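Local coordinates for uncharacterized protein (Enterococcus faecalis, PDB 3CEX) that is of unknown function but has the helical-bundle fold of the DinB superfamily, whose members are often metal-dependent enzymes, and assembles from two copies, at residues S11-E22 with S108-K119; E54-L62 with R144-A155. All coordinates share one frame; numbering follows the deposited sequence.

Contact 1: S11-E22 with S108-K119; sequences SETLDRAHERFE and SDYLAASVALTK
Lys119 and Asp15 meet in a salt bridge at one end of an antiparallel helix pair, whose axes run 10.6 Å apart at 175°. Lys119 NZ lies 2.9 Å from Asp15 OD1, on the syn lone pair, while its bond to OD2 of the same carboxylate is weak. The lysine chain turns at chi3 (98°), and its CG and CE pass alongside Ser11 OG. At the other end Ser108 OG donates to Glu22 OE1 over 2.7 Å, again on the syn side. The second oxygen, Glu22 OE2, accepts from a water that also donates to Ser108 O and sits in the plane of the His18 ring, 2.8 Å from His18 NE2.

Between these polar ends His18 reaches across to helix 108-119, its CG anti to the backbone N (chi1 -169°). Val115 CG2 covers one ring face in a CH-pi contact, 4.1 Å from the His18 ring centroid, and the other methyl, Val115 CG1, meets Leu14 CD2. Leu111 CD2 is shared between His18 CD2 and Phe21 CB, 3.8 Å from the latter. Thr118 CG2 presses tightly on Leu14 CD2 at 3.5 Å, while its hydroxyl turns back to Ser114 O, which also takes the Thr118 backbone N-H from the opposite face of its carbonyl plane.

Further out, Leu14 packs on Ile152 and Ala155, and Phe21 on Met48 and Thr51, joining the pair to the other two long helices of the bundle. Val115 and the in-plane water help hold the His18 ring, and through that water the Glu22 carboxylate would probably favour a protonated imidazole.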
# COMPACT_ATOMS: atom_id res chain seq x y z
N SER A 11 -7.15 3.04 10.43
CA SER A 11 -6.98 4.48 10.49
C SER A 11 -5.49 4.90 10.59
O SER A 11 -5.04 5.85 9.92
CB SER A 11 -7.78 5.01 11.68
OG SER A 11 -7.96 6.37 11.56
N GLU A 12 -4.73 4.21 11.42
CA GLU A 12 -3.31 4.47 11.54
C GLU A 12 -2.57 4.06 10.25
O GLU A 12 -1.59 4.69 9.86
CB GLU A 12 -2.77 3.77 12.79
CG GLU A 12 -3.41 4.37 14.05
CD GLU A 12 -3.04 3.70 15.34
OE1 GLU A 12 -2.26 2.72 15.33
OE2 GLU A 12 -3.56 4.17 16.40
N THR A 13 -3.06 3.03 9.57
CA THR A 13 -2.48 2.62 8.28
C THR A 13 -2.69 3.67 7.17
O THR A 13 -1.76 3.93 6.32
CB THR A 13 -3.05 1.23 7.84
OG1 THR A 13 -2.82 0.27 8.88
CG2 THR A 13 -2.40 0.72 6.54
N LEU A 14 -3.90 4.23 7.11
CA LEU A 14 -4.18 5.36 6.22
C LEU A 14 -3.26 6.57 6.49
O LEU A 14 -2.77 7.22 5.52
CB LEU A 14 -5.68 5.73 6.30
CG LEU A 14 -6.16 6.86 5.38
CD1 LEU A 14 -5.97 6.49 3.91
CD2 LEU A 14 -7.66 7.19 5.64
N ASP A 15 -2.97 6.85 7.76
CA ASP A 15 -2.04 7.93 8.10
C ASP A 15 -0.65 7.71 7.48
O ASP A 15 -0.03 8.66 7.02
CB ASP A 15 -1.87 8.06 9.63
CG ASP A 15 -3.08 8.68 10.32
OD1 ASP A 15 -3.83 9.43 9.64
OD2 ASP A 15 -3.24 8.46 11.55
N ARG A 16 -0.18 6.47 7.41
CA ARG A 16 1.11 6.21 6.75
C ARG A 16 1.04 6.52 5.26
O ARG A 16 2.01 7.06 4.73
CB ARG A 16 1.61 4.77 6.95
CG ARG A 16 1.62 4.24 8.37
CD ARG A 16 2.57 5.02 9.25
NE ARG A 16 2.72 4.28 10.48
CZ ARG A 16 3.62 3.33 10.69
NH1 ARG A 16 4.54 3.04 9.78
NH2 ARG A 16 3.61 2.69 11.84
N ALA A 17 -0.05 6.17 4.59
CA ALA A 17 -0.24 6.54 3.16
C ALA A 17 -0.19 8.07 3.00
O ALA A 17 0.52 8.62 2.13
CB ALA A 17 -1.56 6.01 2.63
N HIS A 18 -0.92 8.76 3.87
CA HIS A 18 -1.02 10.21 3.84
C HIS A 18 0.36 10.85 3.97
O HIS A 18 0.76 11.71 3.16
CB HIS A 18 -1.95 10.65 4.97
CG HIS A 18 -2.35 12.09 4.93
ND1 HIS A 18 -3.06 12.69 5.95
CD2 HIS A 18 -2.17 13.05 3.98
CE1 HIS A 18 -3.28 13.96 5.64
NE2 HIS A 18 -2.77 14.20 4.45
N GLU A 19 1.09 10.43 5.00
CA GLU A 19 2.47 10.87 5.25
C GLU A 19 3.42 10.58 4.07
O GLU A 19 4.25 11.42 3.69
CB GLU A 19 3.00 10.22 6.57
CG GLU A 19 2.22 10.74 7.77
CD GLU A 19 2.31 9.92 9.10
OE1 GLU A 19 2.83 8.77 9.13
OE2 GLU A 19 1.84 10.48 10.16
N ARG A 20 3.30 9.40 3.47
CA ARG A 20 4.16 9.07 2.33
C ARG A 20 3.91 9.99 1.11
O ARG A 20 4.85 10.44 0.50
CB ARG A 20 3.95 7.62 1.93
CG ARG A 20 4.78 7.15 0.72
CD ARG A 20 4.71 5.65 0.55
NE ARG A 20 5.30 4.97 1.70
CZ ARG A 20 4.64 4.22 2.59
NH1 ARG A 20 3.34 3.99 2.48
NH2 ARG A 20 5.30 3.67 3.57
N PHE A 21 2.65 10.25 0.78
CA PHE A 21 2.33 11.17 -0.31
C PHE A 21 2.93 12.58 -0.03
O PHE A 21 3.52 13.19 -0.92
CB PHE A 21 0.81 11.28 -0.46
CG PHE A 21 0.19 10.25 -1.38
CD1 PHE A 21 0.48 10.25 -2.73
CD2 PHE A 21 -0.77 9.38 -0.92
CE1 PHE A 21 -0.10 9.31 -3.59
CE2 PHE A 21 -1.34 8.49 -1.78
CZ PHE A 21 -0.99 8.47 -3.12
N GLU A 22 2.75 13.09 1.19
CA GLU A 22 3.32 14.39 1.54
C GLU A 22 4.87 14.43 1.47
O GLU A 22 5.42 15.41 0.98
CB GLU A 22 2.83 14.86 2.91
CG GLU A 22 1.35 15.26 2.99
CD GLU A 22 0.87 16.29 1.92
OE1 GLU A 22 1.59 17.26 1.60
OE2 GLU A 22 -0.26 16.12 1.42
N SER A 108 -2.34 18.65 -1.43
CA SER A 108 -2.22 18.42 -0.01
C SER A 108 -3.53 18.68 0.71
O SER A 108 -3.91 17.93 1.63
CB SER A 108 -1.17 19.32 0.61
OG SER A 108 0.10 18.94 0.18
N ASP A 109 -4.17 19.79 0.33
CA ASP A 109 -5.43 20.22 0.97
C ASP A 109 -6.59 19.27 0.69
O ASP A 109 -7.37 18.89 1.61
CB ASP A 109 -5.78 21.65 0.55
CG ASP A 109 -4.83 22.69 1.10
OD1 ASP A 109 -4.02 22.38 2.00
OD2 ASP A 109 -4.91 23.85 0.62
N TYR A 110 -6.72 18.83 -0.56
CA TYR A 110 -7.82 17.93 -0.88
C TYR A 110 -7.58 16.53 -0.27
O TYR A 110 -8.49 15.91 0.27
CB TYR A 110 -8.06 17.86 -2.40
CG TYR A 110 -9.20 16.95 -2.83
CD1 TYR A 110 -10.41 16.92 -2.13
CD2 TYR A 110 -9.09 16.16 -3.94
CE1 TYR A 110 -11.48 16.06 -2.54
CE2 TYR A 110 -10.13 15.33 -4.35
CZ TYR A 110 -11.32 15.27 -3.65
OH TYR A 110 -12.33 14.43 -4.09
N LEU A 111 -6.34 16.06 -0.31
CA LEU A 111 -6.03 14.79 0.35
C LEU A 111 -6.28 14.85 1.87
O LEU A 111 -6.86 13.92 2.45
CB LEU A 111 -4.59 14.33 0.07
CG LEU A 111 -4.18 12.93 0.58
CD1 LEU A 111 -5.09 11.83 -0.02
CD2 LEU A 111 -2.68 12.65 0.18
N ALA A 112 -5.87 15.94 2.51
CA ALA A 112 -6.10 16.11 3.96
C ALA A 112 -7.59 16.10 4.29
O ALA A 112 -8.01 15.50 5.30
CB ALA A 112 -5.45 17.42 4.48
N ALA A 113 -8.40 16.77 3.45
CA ALA A 113 -9.84 16.76 3.62
C ALA A 113 -10.40 15.35 3.43
O ALA A 113 -11.29 14.95 4.19
CB ALA A 113 -10.53 17.74 2.66
N SER A 114 -9.95 14.63 2.41
CA SER A 114 -10.48 13.27 2.20
C SER A 114 -10.05 12.26 3.27
O SER A 114 -10.81 11.38 3.62
CB SER A 114 -10.12 12.76 0.81
OG SER A 114 -10.62 13.67 -0.14
N VAL A 115 -8.82 12.38 3.76
CA VAL A 115 -8.36 11.56 4.88
C VAL A 115 -9.17 11.85 6.13
O VAL A 115 -9.58 10.92 6.82
CB VAL A 115 -6.83 11.72 5.11
CG1 VAL A 115 -6.40 11.05 6.43
CG2 VAL A 115 -6.07 11.13 3.91
N ALA A 116 -9.42 13.13 6.42
CA ALA A 116 -10.23 13.52 7.59
C ALA A 116 -11.62 12.90 7.55
O ALA A 116 -12.09 12.37 8.55
CB ALA A 116 -10.36 15.04 7.70
N LEU A 117 -12.27 13.02 6.41
CA LEU A 117 -13.58 12.43 6.18
C LEU A 117 -13.57 10.92 6.46
O LEU A 117 -14.46 10.38 7.14
CB LEU A 117 -14.01 12.68 4.73
CG LEU A 117 -15.39 12.12 4.31
CD1 LEU A 117 -16.56 12.96 4.90
CD2 LEU A 117 -15.48 12.02 2.76
N THR A 118 -12.55 10.25 5.92
CA THR A 118 -12.41 8.80 6.05
C THR A 118 -12.27 8.45 7.53
O THR A 118 -12.97 7.59 8.04
CB THR A 118 -11.22 8.28 5.21
OG1 THR A 118 -11.41 8.66 3.84
CG2 THR A 118 -11.09 6.75 5.30
N LYS A 119 -11.39 9.16 8.22
CA LYS A 119 -11.13 8.86 9.63
C LYS A 119 -12.35 9.12 10.51
O LYS A 119 -12.57 8.41 11.49
CB LYS A 119 -9.95 9.67 10.15
CG LYS A 119 -8.62 9.23 9.54
CD LYS A 119 -7.49 10.23 9.88
CE LYS A 119 -6.68 9.78 11.02
NZ LYS A 119 -5.63 10.80 11.42
O HOH W 1 -2.16 16.48 2.94

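Contact 2: E54-L62 with R144-A155; sequences ELDLQISAL and RQVRLVSAIDDA
Gln58 O and Gln58 OE1 both accept from one water, each at 2.7 Å, and the same water accepts a longer bond from Arg147 NH1 at the guanidinium edge, in its plane. No direct hydrogen bond joins helices 54-62 and 144-155. The bend of Gln58 at chi2 (-68°) turns OE1 back far enough for one water to reach both acceptors. Arg147 crosses Gln58 at about a right angle: Gln58 OE1 rests 3.4 Å from Arg147 CD, while Gln58 NE2 lies over one guanidinium face, the planes 42° apart. Gln58 NE2 also gives a weak bond to Glu54 OE2.

Behind this polar strip, Leu148 CD2 meets both Ile59 CD1, at 3.8 Å, and Leu62 CD1, on which the aliphatic CG of Arg147 also packs. Toward the other end, Leu55 CD2 lies 4.1 Å from Ala151 CB, where the small side chain lets the backbones draw close. Thr118 and Tyr121 of helix 104-124 and Leu14 of helix 8-25 extend this core.

Leu62 O lies in plane at the Arg144 guanidinium edge, 3.7 Å from Arg144 NH1, but the group's bonds go to Asp132, the Tyr121 hydroxyl and Gln129 O. The like charges of Glu54 and Asp154 approach without touching. Asp154 takes a weak bond from His50; with His158 these residues are placed like the metal-binding triad of DinB relatives, though metal binding here is not established. Apolar branches and the aliphatic parts of Gln58 and Arg147 thus make the contact, with water as its hydrogen-bonded bridge.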
# COMPACT_ATOMS: atom_id res chain seq x y z
N GLU A 54 -10.90 8.97 -4.57
CA GLU A 54 -11.50 7.69 -4.32
C GLU A 54 -11.95 7.52 -2.85
O GLU A 54 -12.99 6.90 -2.61
CB GLU A 54 -10.52 6.57 -4.73
CG GLU A 54 -11.08 5.20 -4.61
CD GLU A 54 -12.04 4.80 -5.73
OE1 GLU A 54 -12.63 5.67 -6.40
OE2 GLU A 54 -12.20 3.59 -5.92
N LEU A 55 -11.15 7.99 -1.89
CA LEU A 55 -11.60 8.07 -0.48
C LEU A 55 -12.88 8.90 -0.35
O LEU A 55 -13.86 8.50 0.29
CB LEU A 55 -10.50 8.67 0.40
CG LEU A 55 -9.19 7.84 0.57
CD1 LEU A 55 -8.11 8.63 1.32
CD2 LEU A 55 -9.49 6.51 1.28
N ASP A 56 -12.84 10.11 -0.91
CA ASP A 56 -13.99 10.99 -0.95
C ASP A 56 -15.24 10.27 -1.51
O ASP A 56 -16.22 10.06 -0.80
CB ASP A 56 -13.64 12.24 -1.80
CG ASP A 56 -14.73 13.30 -1.80
OD1 ASP A 56 -15.64 13.27 -0.94
OD2 ASP A 56 -14.63 14.21 -2.67
N LEU A 57 -15.18 9.86 -2.76
CA LEU A 57 -16.33 9.20 -3.40
C LEU A 57 -16.84 7.97 -2.66
O LEU A 57 -18.05 7.79 -2.48
CB LEU A 57 -16.02 8.82 -4.84
CG LEU A 57 -16.04 9.99 -5.83
CD1 LEU A 57 -15.63 9.47 -7.21
CD2 LEU A 57 -17.40 10.68 -5.87
N GLN A 58 -15.94 7.10 -2.22
CA GLN A 58 -16.39 5.86 -1.59
C GLN A 58 -16.98 6.06 -0.19
O GLN A 58 -18.00 5.44 0.15
CB GLN A 58 -15.26 4.85 -1.49
CG GLN A 58 -14.73 4.34 -2.84
CD GLN A 58 -15.69 3.47 -3.61
OE1 GLN A 58 -16.90 3.39 -3.31
NE2 GLN A 58 -15.17 2.84 -4.64
N ILE A 59 -16.31 6.89 0.61
CA ILE A 59 -16.78 7.18 1.95
C ILE A 59 -18.03 8.03 1.87
O ILE A 59 -18.95 7.80 2.63
CB ILE A 59 -15.72 7.90 2.85
CG1 ILE A 59 -14.51 7.01 3.08
CG2 ILE A 59 -16.36 8.33 4.20
CD1 ILE A 59 -14.78 5.80 3.96
N SER A 60 -18.09 8.97 0.95
CA SER A 60 -19.31 9.80 0.82
C SER A 60 -20.52 8.95 0.40
O SER A 60 -21.61 9.17 0.90
CB SER A 60 -19.11 10.97 -0.13
OG SER A 60 -18.16 11.87 0.41
N ALA A 61 -20.30 7.98 -0.49
CA ALA A 61 -21.33 7.00 -0.88
C ALA A 61 -21.81 6.11 0.29
O ALA A 61 -23.00 5.90 0.46
CB ALA A 61 -20.83 6.15 -2.05
N LEU A 62 -20.90 5.59 1.11
CA LEU A 62 -21.29 4.88 2.35
C LEU A 62 -22.04 5.77 3.35
O LEU A 62 -22.84 5.29 4.15
CB LEU A 62 -20.06 4.31 3.06
CG LEU A 62 -19.32 3.19 2.34
CD1 LEU A 62 -18.07 2.87 3.11
CD2 LEU A 62 -20.21 1.93 2.16
N ARG A 144 -19.96 -3.48 3.69
CA ARG A 144 -19.32 -2.25 4.12
C ARG A 144 -17.82 -2.50 4.38
O ARG A 144 -16.96 -1.70 4.00
CB ARG A 144 -20.00 -1.74 5.38
CG ARG A 144 -19.74 -0.31 5.74
CD ARG A 144 -20.69 0.12 6.87
NE ARG A 144 -22.08 -0.16 6.55
CZ ARG A 144 -22.88 0.63 5.85
NH1 ARG A 144 -22.45 1.80 5.38
NH2 ARG A 144 -24.11 0.27 5.62
N GLN A 145 -17.54 -3.64 5.01
CA GLN A 145 -16.21 -4.00 5.43
C GLN A 145 -15.27 -4.15 4.24
O GLN A 145 -14.16 -3.60 4.26
CB GLN A 145 -16.26 -5.31 6.21
CG GLN A 145 -14.92 -5.75 6.72
CD GLN A 145 -15.06 -6.71 7.88
OE1 GLN A 145 -15.84 -6.46 8.80
NE2 GLN A 145 -14.28 -7.80 7.87
N VAL A 146 -15.74 -4.84 3.20
CA VAL A 146 -14.97 -5.05 1.97
C VAL A 146 -14.63 -3.70 1.32
O VAL A 146 -13.50 -3.45 0.89
CB VAL A 146 -15.73 -6.00 1.02
CG1 VAL A 146 -15.15 -5.95 -0.40
CG2 VAL A 146 -15.67 -7.45 1.55
N ARG A 147 -15.60 -2.79 1.33
CA ARG A 147 -15.41 -1.49 0.69
C ARG A 147 -14.40 -0.65 1.46
O ARG A 147 -13.54 -0.00 0.85
CB ARG A 147 -16.77 -0.83 0.58
CG ARG A 147 -16.82 0.54 0.10
CD ARG A 147 -16.46 0.68 -1.37
NE ARG A 147 -16.84 -0.41 -2.27
CZ ARG A 147 -17.95 -0.47 -3.00
NH1 ARG A 147 -18.90 0.44 -2.91
NH2 ARG A 147 -18.12 -1.48 -3.83
N LEU A 148 -14.48 -0.68 2.79
CA LEU A 148 -13.53 -0.01 3.66
C LEU A 148 -12.11 -0.54 3.50
O LEU A 148 -11.17 0.24 3.47
CB LEU A 148 -13.95 -0.11 5.13
CG LEU A 148 -15.20 0.73 5.49
CD1 LEU A 148 -15.72 0.44 6.91
CD2 LEU A 148 -14.90 2.24 5.29
N VAL A 149 -11.94 -1.85 3.44
CA VAL A 149 -10.63 -2.45 3.23
C VAL A 149 -10.05 -2.06 1.85
O VAL A 149 -8.85 -1.77 1.70
CB VAL A 149 -10.68 -3.98 3.40
CG1 VAL A 149 -9.37 -4.62 2.94
CG2 VAL A 149 -10.98 -4.37 4.84
N SER A 150 -10.93 -2.07 0.83
CA SER A 150 -10.55 -1.66 -0.51
C SER A 150 -10.08 -0.22 -0.53
O SER A 150 -9.08 0.09 -1.20
CB SER A 150 -11.73 -1.82 -1.50
OG SER A 150 -11.97 -3.18 -1.72
N ALA A 151 -10.78 0.65 0.21
CA ALA A 151 -10.39 2.07 0.24
C ALA A 151 -9.05 2.30 0.90
O ALA A 151 -8.22 3.06 0.38
CB ALA A 151 -11.45 2.91 0.86
N ILE A 152 -8.77 1.60 2.00
CA ILE A 152 -7.47 1.72 2.67
C ILE A 152 -6.37 1.11 1.79
O ILE A 152 -5.31 1.73 1.60
CB ILE A 152 -7.44 0.99 4.04
CG1 ILE A 152 -8.44 1.60 5.04
CG2 ILE A 152 -6.04 1.01 4.66
CD1 ILE A 152 -8.27 3.08 5.31
N ASP A 153 -6.62 -0.07 1.21
CA ASP A 153 -5.67 -0.75 0.29
C ASP A 153 -5.25 0.15 -0.90
O ASP A 153 -4.07 0.25 -1.25
CB ASP A 153 -6.28 -2.08 -0.18
CG ASP A 153 -5.52 -2.74 -1.33
OD1 ASP A 153 -4.35 -3.09 -1.10
OD2 ASP A 153 -6.10 -2.90 -2.46
N ASP A 154 -6.24 0.78 -1.51
CA ASP A 154 -6.05 1.67 -2.64
C ASP A 154 -5.15 2.83 -2.29
O ASP A 154 -4.22 3.12 -3.04
CB ASP A 154 -7.42 2.23 -3.10
CG ASP A 154 -7.29 3.31 -4.19
OD1 ASP A 154 -7.46 2.93 -5.36
OD2 ASP A 154 -7.01 4.52 -3.88
N ALA A 155 -5.44 3.51 -1.17
CA ALA A 155 -4.64 4.65 -0.75
C ALA A 155 -3.20 4.22 -0.49
O ALA A 155 -2.27 4.88 -0.99
CB ALA A 155 -5.24 5.38 0.48
O HOH W 2 -18.49 3.19 -1.17

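Contacts 1 and 2 are each antiparallel helix pairs, and together they use the four long helices of the bundle: 8-25 with 104-124, and 44-62 with 144-170. Each buries six of its touching residues; contact 1 has one exposed, Ala112, and contact 2 none. Both use a bridging water, but in contact 1 it supplements direct bonds, whereas in contact 2 it replaces them beside leucine, isoleucine and alanine packing. The two cores merge where Thr118 packs on Leu55 and Ile59, and Tyr110 OH probably bonds to Asp56 OD2. At the dimer interface, Arg20 of helix 8-25 forms a salt bridge with Asp153 of the second subunit, so elements of both contacts meet there.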